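Local coordinates for protein alpha-L-arabinofuranosidase B (Aspergillus kawachii, PDB 6SXT) that hydrolyses terminal non-reducing alpha-L-arabinofuranosyl residues from arabinoxylan, arabinan and arabinogalactan side chains, pairing a GH54 catalytic domain with an arabinose-binding domain, at residues 36-40 / 64-69; 443-447 / 469-475; 122-126 / 438-442. All blocks are in the same frame, centred on the assembly; numbering follows the deposited sequence.

Contact 1: 36-40 / 64-69; sequences LQRGS and FCANTT. With NAG (2-acetamido-2-deoxy-beta-D-glucopyranose), chain D.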
# COMPACT_ATOMS: atom_id res chain seq x y z
N LEU A 36 7.66 11.05 8.38
CA LEU A 36 8.58 10.45 7.41
C LEU A 36 9.91 10.13 8.08
O LEU A 36 10.33 10.93 8.93
CB LEU A 36 8.85 11.43 6.29
CG LEU A 36 7.69 11.75 5.37
CD1 LEU A 36 7.97 13.03 4.59
CD2 LEU A 36 7.43 10.57 4.43
N GLN A 37 10.59 9.11 7.58
CA GLN A 37 12.00 8.84 7.92
C GLN A 37 12.74 8.64 6.60
O GLN A 37 12.23 7.86 5.78
CB GLN A 37 12.16 7.63 8.81
CG GLN A 37 13.61 7.38 9.21
CD GLN A 37 13.71 6.20 10.15
OE1 GLN A 37 12.86 5.30 10.18
NE2 GLN A 37 14.71 6.23 11.05
N ARG A 38 13.83 9.33 6.40
CA ARG A 38 14.59 9.23 5.14
C ARG A 38 15.83 8.37 5.35
O ARG A 38 16.45 8.39 6.42
CB ARG A 38 14.92 10.60 4.57
CG ARG A 38 15.90 11.43 5.38
CD ARG A 38 16.04 12.80 4.76
NE ARG A 38 16.89 13.62 5.58
CZ ARG A 38 17.08 14.91 5.42
NH1 ARG A 38 16.39 15.59 4.52
NH2 ARG A 38 17.89 15.54 6.26
N GLY A 39 16.23 7.70 4.28
CA GLY A 39 17.33 6.73 4.39
C GLY A 39 18.70 7.36 4.45
O GLY A 39 19.64 6.70 4.97
N SER A 40 18.87 8.55 3.95
CA SER A 40 20.20 9.22 3.87
C SER A 40 20.80 9.40 5.26
O SER A 40 21.97 9.10 5.50
CB SER A 40 20.06 10.53 3.17
OG SER A 40 19.09 11.35 3.87
N PHE A 64 12.03 16.79 1.51
CA PHE A 64 12.70 15.99 2.56
C PHE A 64 13.30 14.73 1.95
O PHE A 64 14.38 14.32 2.35
CB PHE A 64 11.69 15.64 3.65
CG PHE A 64 12.31 14.91 4.80
CD1 PHE A 64 13.19 15.57 5.65
CD2 PHE A 64 12.02 13.58 5.06
CE1 PHE A 64 13.73 14.91 6.74
CE2 PHE A 64 12.55 12.94 6.17
CZ PHE A 64 13.36 13.62 7.02
N CYS A 65 12.61 14.15 0.95
CA CYS A 65 12.92 12.82 0.41
C CYS A 65 13.83 12.91 -0.84
O CYS A 65 14.09 11.87 -1.45
CB CYS A 65 11.60 12.10 0.16
SG CYS A 65 10.69 11.87 1.72
N ALA A 66 14.26 14.10 -1.24
CA ALA A 66 15.05 14.31 -2.47
C ALA A 66 16.35 13.50 -2.38
O ALA A 66 17.02 13.48 -1.34
CB ALA A 66 15.34 15.76 -2.65
N ASN A 67 16.71 12.78 -3.45
CA ASN A 67 18.00 12.07 -3.52
C ASN A 67 18.12 11.05 -2.41
O ASN A 67 19.23 10.79 -1.96
CB ASN A 67 19.20 13.03 -3.50
CG ASN A 67 19.05 14.05 -4.55
OD1 ASN A 67 18.63 15.17 -4.26
ND2 ASN A 67 19.37 13.65 -5.78
N THR A 68 17.01 10.45 -1.97
CA THR A 68 17.04 9.36 -1.01
C THR A 68 15.71 8.63 -1.10
O THR A 68 14.98 8.82 -2.10
CB THR A 68 17.39 9.88 0.40
OG1 THR A 68 17.64 8.79 1.28
CG2 THR A 68 16.34 10.81 1.01
N THR A 69 15.46 7.84 -0.08
CA THR A 69 14.24 7.02 0.06
C THR A 69 13.54 7.43 1.34
O THR A 69 14.21 7.84 2.29
CB THR A 69 14.56 5.53 0.05
OG1 THR A 69 15.45 5.25 1.13
CG2 THR A 69 15.12 5.14 -1.30
C1 NAG D . 19.24 14.55 -6.88
C2 NAG D . 20.56 14.91 -7.55
C3 NAG D . 20.31 15.90 -8.70
C4 NAG D . 19.21 15.39 -9.65
C5 NAG D . 18.01 14.82 -8.89
C6 NAG D . 17.05 14.05 -9.83
C7 NAG D . 22.45 14.64 -6.00
C8 NAG D . 23.30 15.27 -4.96
N2 NAG D . 21.52 15.42 -6.57
O3 NAG D . 21.54 16.17 -9.46
O4 NAG D . 18.84 16.40 -10.59
O5 NAG D . 18.38 13.91 -7.84
O6 NAG D . 17.77 12.99 -10.53
O7 NAG D . 22.61 13.47 -6.34

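Contact 2: 443-447 / 469-475; sequences RYFRH and FNNDVSF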
# COMPACT_ATOMS: atom_id res chain seq x y z
N ARG A 443 11.58 -0.74 -2.72
CA ARG A 443 12.70 -1.43 -3.41
C ARG A 443 12.88 -0.96 -4.83
O ARG A 443 11.93 -0.59 -5.51
CB ARG A 443 12.44 -2.92 -3.34
CG ARG A 443 12.52 -3.49 -1.92
CD ARG A 443 12.14 -4.95 -1.83
NE ARG A 443 12.33 -5.39 -0.45
CZ ARG A 443 13.50 -5.72 0.11
NH1 ARG A 443 14.59 -5.77 -0.60
NH2 ARG A 443 13.56 -5.96 1.41
N TYR A 444 14.14 -1.02 -5.25
CA TYR A 444 14.63 -0.49 -6.52
C TYR A 444 15.57 -1.49 -7.18
O TYR A 444 16.23 -2.23 -6.46
CB TYR A 444 15.46 0.78 -6.28
CG TYR A 444 14.66 1.98 -5.82
CD1 TYR A 444 14.32 2.14 -4.51
CD2 TYR A 444 14.29 2.95 -6.73
CE1 TYR A 444 13.51 3.20 -4.13
CE2 TYR A 444 13.55 4.05 -6.35
CZ TYR A 444 13.18 4.17 -5.03
OH TYR A 444 12.44 5.28 -4.64
N PHE A 445 15.61 -1.47 -8.50
CA PHE A 445 16.76 -2.12 -9.20
C PHE A 445 18.04 -1.70 -8.48
O PHE A 445 18.29 -0.48 -8.35
CB PHE A 445 16.93 -1.70 -10.66
CG PHE A 445 16.14 -2.44 -11.71
CD1 PHE A 445 14.81 -2.81 -11.56
CD2 PHE A 445 16.77 -2.77 -12.91
CE1 PHE A 445 14.11 -3.42 -12.59
CE2 PHE A 445 16.08 -3.39 -13.92
CZ PHE A 445 14.77 -3.74 -13.76
N ARG A 446 18.86 -2.65 -8.04
CA ARG A 446 20.09 -2.33 -7.29
C ARG A 446 21.12 -3.41 -7.60
O ARG A 446 20.81 -4.60 -7.39
CB ARG A 446 19.82 -2.26 -5.78
CG ARG A 446 21.00 -1.75 -4.94
CD ARG A 446 21.86 -2.88 -4.32
NE ARG A 446 23.03 -2.21 -3.78
CZ ARG A 446 23.09 -1.65 -2.57
NH1 ARG A 446 22.16 -1.91 -1.67
NH2 ARG A 446 24.13 -0.88 -2.27
N HIS A 447 22.31 -3.00 -8.06
CA HIS A 447 23.42 -3.97 -8.28
C HIS A 447 24.20 -4.13 -6.96
O HIS A 447 24.46 -3.15 -6.22
CB HIS A 447 24.27 -3.66 -9.51
CG HIS A 447 25.05 -2.42 -9.41
ND1 HIS A 447 26.30 -2.44 -8.82
CD2 HIS A 447 24.77 -1.13 -9.71
CE1 HIS A 447 26.77 -1.22 -8.83
NE2 HIS A 447 25.85 -0.39 -9.33
N PHE A 469 24.14 3.00 -1.85
CA PHE A 469 22.75 2.69 -2.28
C PHE A 469 22.38 3.62 -3.42
O PHE A 469 21.92 3.16 -4.48
CB PHE A 469 21.74 2.78 -1.12
CG PHE A 469 20.37 2.45 -1.62
CD1 PHE A 469 19.93 1.15 -1.71
CD2 PHE A 469 19.53 3.48 -2.03
CE1 PHE A 469 18.64 0.87 -2.15
CE2 PHE A 469 18.25 3.19 -2.50
CZ PHE A 469 17.81 1.89 -2.56
N ASN A 470 22.48 4.93 -3.22
CA ASN A 470 22.02 5.90 -4.22
C ASN A 470 22.72 5.61 -5.56
O ASN A 470 22.08 5.67 -6.61
CB ASN A 470 22.26 7.33 -3.80
CG ASN A 470 21.26 7.83 -2.76
OD1 ASN A 470 20.49 7.05 -2.21
ND2 ASN A 470 21.31 9.14 -2.57
N ASN A 471 24.04 5.40 -5.55
CA ASN A 471 24.75 5.14 -6.84
C ASN A 471 24.30 3.80 -7.44
O ASN A 471 24.05 3.76 -8.69
CB ASN A 471 26.26 5.18 -6.60
CG ASN A 471 26.77 6.58 -6.40
OD1 ASN A 471 26.20 7.55 -6.90
ND2 ASN A 471 27.93 6.68 -5.76
N ASP A 472 24.13 2.78 -6.61
CA ASP A 472 23.86 1.39 -7.05
C ASP A 472 22.42 1.23 -7.56
O ASP A 472 22.14 0.19 -8.15
CB ASP A 472 24.14 0.36 -5.98
CG ASP A 472 25.60 0.27 -5.50
OD1 ASP A 472 26.47 0.99 -6.10
OD2 ASP A 472 25.78 -0.46 -4.52
N VAL A 473 21.56 2.26 -7.38
CA VAL A 473 20.18 2.22 -7.94
C VAL A 473 20.02 3.26 -9.05
O VAL A 473 18.88 3.47 -9.49
CB VAL A 473 19.11 2.40 -6.84
CG1 VAL A 473 19.24 1.38 -5.74
CG2 VAL A 473 19.07 3.84 -6.31
N SER A 474 21.09 3.85 -9.56
CA SER A 474 21.02 4.88 -10.60
C SER A 474 21.66 4.31 -11.87
O SER A 474 22.84 3.87 -11.79
CB SER A 474 21.69 6.15 -10.16
OG SER A 474 21.01 6.70 -9.00
N PHE A 475 20.94 4.35 -12.97
CA PHE A 475 21.40 3.78 -14.26
C PHE A 475 21.18 4.79 -15.36
O PHE A 475 20.10 5.37 -15.48
CB PHE A 475 20.66 2.49 -14.58
CG PHE A 475 20.85 1.45 -13.52
CD1 PHE A 475 21.94 0.58 -13.53
CD2 PHE A 475 19.98 1.37 -12.45
CE1 PHE A 475 22.10 -0.37 -12.55
CE2 PHE A 475 20.15 0.41 -11.47
CZ PHE A 475 21.20 -0.46 -11.50
O HOH W 1 17.00 1.58 -9.61
O HOH W 2 24.67 2.11 -10.72

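Contact 3: 122-126 / 438-442; sequences VFMSP and WSYPT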
# COMPACT_ATOMS: atom_id res chain seq x y z
N VAL A 122 -0.79 5.42 1.44
CA VAL A 122 0.04 4.40 2.11
C VAL A 122 -0.06 3.11 1.31
O VAL A 122 -1.04 2.40 1.44
CB VAL A 122 -0.38 4.20 3.57
CG1 VAL A 122 0.57 3.24 4.28
CG2 VAL A 122 -0.45 5.53 4.29
N PHE A 123 0.94 2.86 0.47
CA PHE A 123 0.96 1.67 -0.40
C PHE A 123 1.65 0.54 0.38
O PHE A 123 2.84 0.66 0.72
CB PHE A 123 1.73 1.98 -1.67
CG PHE A 123 1.64 0.94 -2.75
CD1 PHE A 123 2.45 -0.19 -2.72
CD2 PHE A 123 0.78 1.13 -3.82
CE1 PHE A 123 2.37 -1.13 -3.75
CE2 PHE A 123 0.72 0.20 -4.85
CZ PHE A 123 1.56 -0.91 -4.84
N MET A 124 0.91 -0.50 0.66
CA MET A 124 1.40 -1.55 1.57
C MET A 124 1.59 -2.85 0.77
O MET A 124 0.63 -3.37 0.22
CB MET A 124 0.42 -1.77 2.71
CG MET A 124 0.19 -0.43 3.48
SD MET A 124 -0.92 -0.53 4.88
CE MET A 124 0.14 -1.39 6.01
N SER A 125 2.85 -3.27 0.69
CA SER A 125 3.28 -4.54 0.09
C SER A 125 3.14 -5.64 1.14
O SER A 125 3.14 -5.39 2.36
CB SER A 125 4.67 -4.35 -0.46
OG SER A 125 5.54 -3.78 0.52
N PRO A 126 3.12 -6.92 0.71
CA PRO A 126 3.06 -8.01 1.68
C PRO A 126 4.21 -7.90 2.68
O PRO A 126 5.41 -7.74 2.29
CB PRO A 126 3.22 -9.27 0.78
CG PRO A 126 2.58 -8.81 -0.50
CD PRO A 126 3.12 -7.40 -0.69
N TRP A 438 6.99 -1.38 -8.62
CA TRP A 438 5.59 -0.98 -8.39
C TRP A 438 5.01 -1.74 -7.22
O TRP A 438 4.31 -1.14 -6.37
CB TRP A 438 4.76 -1.26 -9.65
CG TRP A 438 3.32 -0.91 -9.43
CD1 TRP A 438 2.75 0.33 -9.51
CD2 TRP A 438 2.30 -1.79 -8.95
NE1 TRP A 438 1.44 0.26 -9.13
CE2 TRP A 438 1.14 -1.02 -8.78
CE3 TRP A 438 2.27 -3.15 -8.64
CZ2 TRP A 438 -0.05 -1.57 -8.30
CZ3 TRP A 438 1.10 -3.70 -8.19
CH2 TRP A 438 -0.04 -2.91 -7.97
N SER A 439 5.26 -3.05 -7.09
CA SER A 439 4.56 -3.85 -6.08
C SER A 439 5.24 -3.69 -4.70
O SER A 439 4.55 -3.84 -3.68
CB SER A 439 4.47 -5.28 -6.49
OG SER A 439 5.76 -5.84 -6.64
N TYR A 440 6.52 -3.38 -4.66
CA TYR A 440 7.29 -3.15 -3.42
C TYR A 440 8.04 -1.85 -3.56
O TYR A 440 9.24 -1.82 -3.84
CB TYR A 440 8.27 -4.30 -3.11
CG TYR A 440 7.68 -5.56 -2.61
CD1 TYR A 440 7.00 -6.43 -3.47
CD2 TYR A 440 7.81 -5.92 -1.26
CE1 TYR A 440 6.50 -7.65 -3.00
CE2 TYR A 440 7.28 -7.11 -0.79
CZ TYR A 440 6.69 -7.98 -1.67
OH TYR A 440 6.21 -9.18 -1.21
N PRO A 441 7.35 -0.69 -3.39
CA PRO A 441 7.98 0.58 -3.69
C PRO A 441 9.07 1.08 -2.74
O PRO A 441 9.69 2.09 -3.02
CB PRO A 441 6.80 1.57 -3.76
CG PRO A 441 5.76 0.90 -2.88
CD PRO A 441 5.90 -0.59 -3.15
N THR A 442 9.33 0.30 -1.70
CA THR A 442 10.55 0.52 -0.90
C THR A 442 11.80 -0.03 -1.62
O THR A 442 12.90 0.20 -1.12
CB THR A 442 10.48 -0.17 0.46
OG1 THR A 442 10.20 -1.57 0.30
CG2 THR A 442 9.37 0.45 1.30
O HOH W 3 7.54 -2.04 -0.39

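Contact 1: 36-40 / 64-69
A type II beta turn, C65 to T68, leads from helix 58-64 into strand 70-75 of the catalytic domain, and here it packs beside the end of the neighbouring antiparallel strand, 34-38. The main cross-link is a cation-pi stack: the guanidinium of R38 lies flat on the ring of F64, centres 4.3 Å apart and planes at 10°, while R38 CD sits over the same ring 3.7 Å from its centroid in a CH-pi contact. Two hydrogen bonds accompany the stack. R38 NH1 donates to F64 O at 3.2 Å, and on the backbone G39 N reaches T69 O at 2.8 Å; R38 also has a salt bridge to D41. G39 suits its place, since a CB there would run into T69 OG1. Apolar contacts come from L36: its CB meets F64 CE2 at 4.0 Å, and its CD1 lies 4.1 Å from C65 SG, whose disulfide to C70 spans the turn. Inside the turn, T68 N bonds back to C65 O at 3.3 Å. N67, next to the turn's end, carries an N-linked glycan well away from strand 34-38: its ND2 is joined to C1 of the NAG at 1.4 Å.

Contact 2: 443-447 / 469-475
D472, the last residue of the short helix 469-472, supplies most of the acceptors here. Its OD2 takes R446 NH2 at 2.8 Å in a salt bridge, with a weak second bond from R446 NE at 3.3 Å; NE also donates to H447 O at 3.0 Å. R446 NH1 is satisfied outside the pair, by the carbonyls of F463 and S465. D472 OD1 is held by T340 and S468. The backbone carbonyl D472 O accepts H447 N at 3.2 Å, and R446 CA adds a CA-H...O contact to it at 3.4 Å. Both segments belong to the beta-trefoil arabinose-binding domain, where H447, on strand 444-448, and D472 are substrate-binding residues. They meet directly: D472 CB lies over the face of the H447 imidazole, 4.1 Å from its centroid. One water ties the strand to the helix exit, donating to F445 O and V473 O, both at 2.7 Å; another donates to N471 O at 2.7 Å and S474 O at 2.8 Å, and hydrogen-bonds H447 NE2 at 3.1 Å. T340 also bonds H447 NE2, while ND1 binds a diethylene glycol molecule probably left from crystallisation. Apolar filling comes from Y444 CB against V473 CG1 at 3.9 Å, Y444 CD1 against F469 CZ at 4.0 Å, and F445 CB against F475 CE2 at 3.9 Å.

Contact 3: 122-126 / 438-442
Strand 117-124 runs out at M124, and the backbone carries on through S125 and P126 past the irregular loop 438-442. The closest CA pair is S125 with Y440, 5.5 Å apart; F123 and P441 stand at 7.8 Å, and no direct hydrogen bond joins the two segments. Side chains of 122-126 meet both side chains and carbonyls of the loop, joining the catalytic and arabinose-binding domains. F123 points its edge at the face of W438, ring centroids 5.3 Å apart and planes at 82°, a T-shaped pair; its CZ lies 3.2 Å from W438 O and its CD1 3.5 Å from P441 CG. S125 CB lies over the Y440 ring, 3.9 Å from the centroid, as a CH-pi contact, and P126 CD adds 3.7 Å to Y440 CZ. One water bridges the domains, 2.8 Å from both S125 OG and T442 OG1. Y440 also meets F403 edge-to-face and S439 OG bonds to H400; since both partners bind substrate, the interface lies next to one of the sugar sites of the trefoil. H155 stacks on F123. Strand 117-124 pairs with strand 288-296 through V122 and M124, while the loop, which links strands 433-437 and 444-448, rests P441 and T442 against catalytic-domain strand 105-106.

Overall arrangement
From the N terminus, contact 1 comes first, closing a loop of 23 residues, 41-63, within the catalytic domain. Contact 3 then spans 311 residues to bring strand 117-124 against the arabinose-binding domain, and it has closed before contact 2 opens at residue 443, directly after 438-442. Contact 2 closes the last loop, 448-468, within the trefoil. The three are therefore in series, neither nesting nor crossing. Contacts 1 and 2 nevertheless touch across the domain boundary: N67 O lies 2.7 Å from N470 ND2, a probable hydrogen bond, and T69 CG2 packs 3.8 Å from Y444 CE1. Together with contact 3, about 16 Å from contact 1 between centres, this joins the two domains at two places.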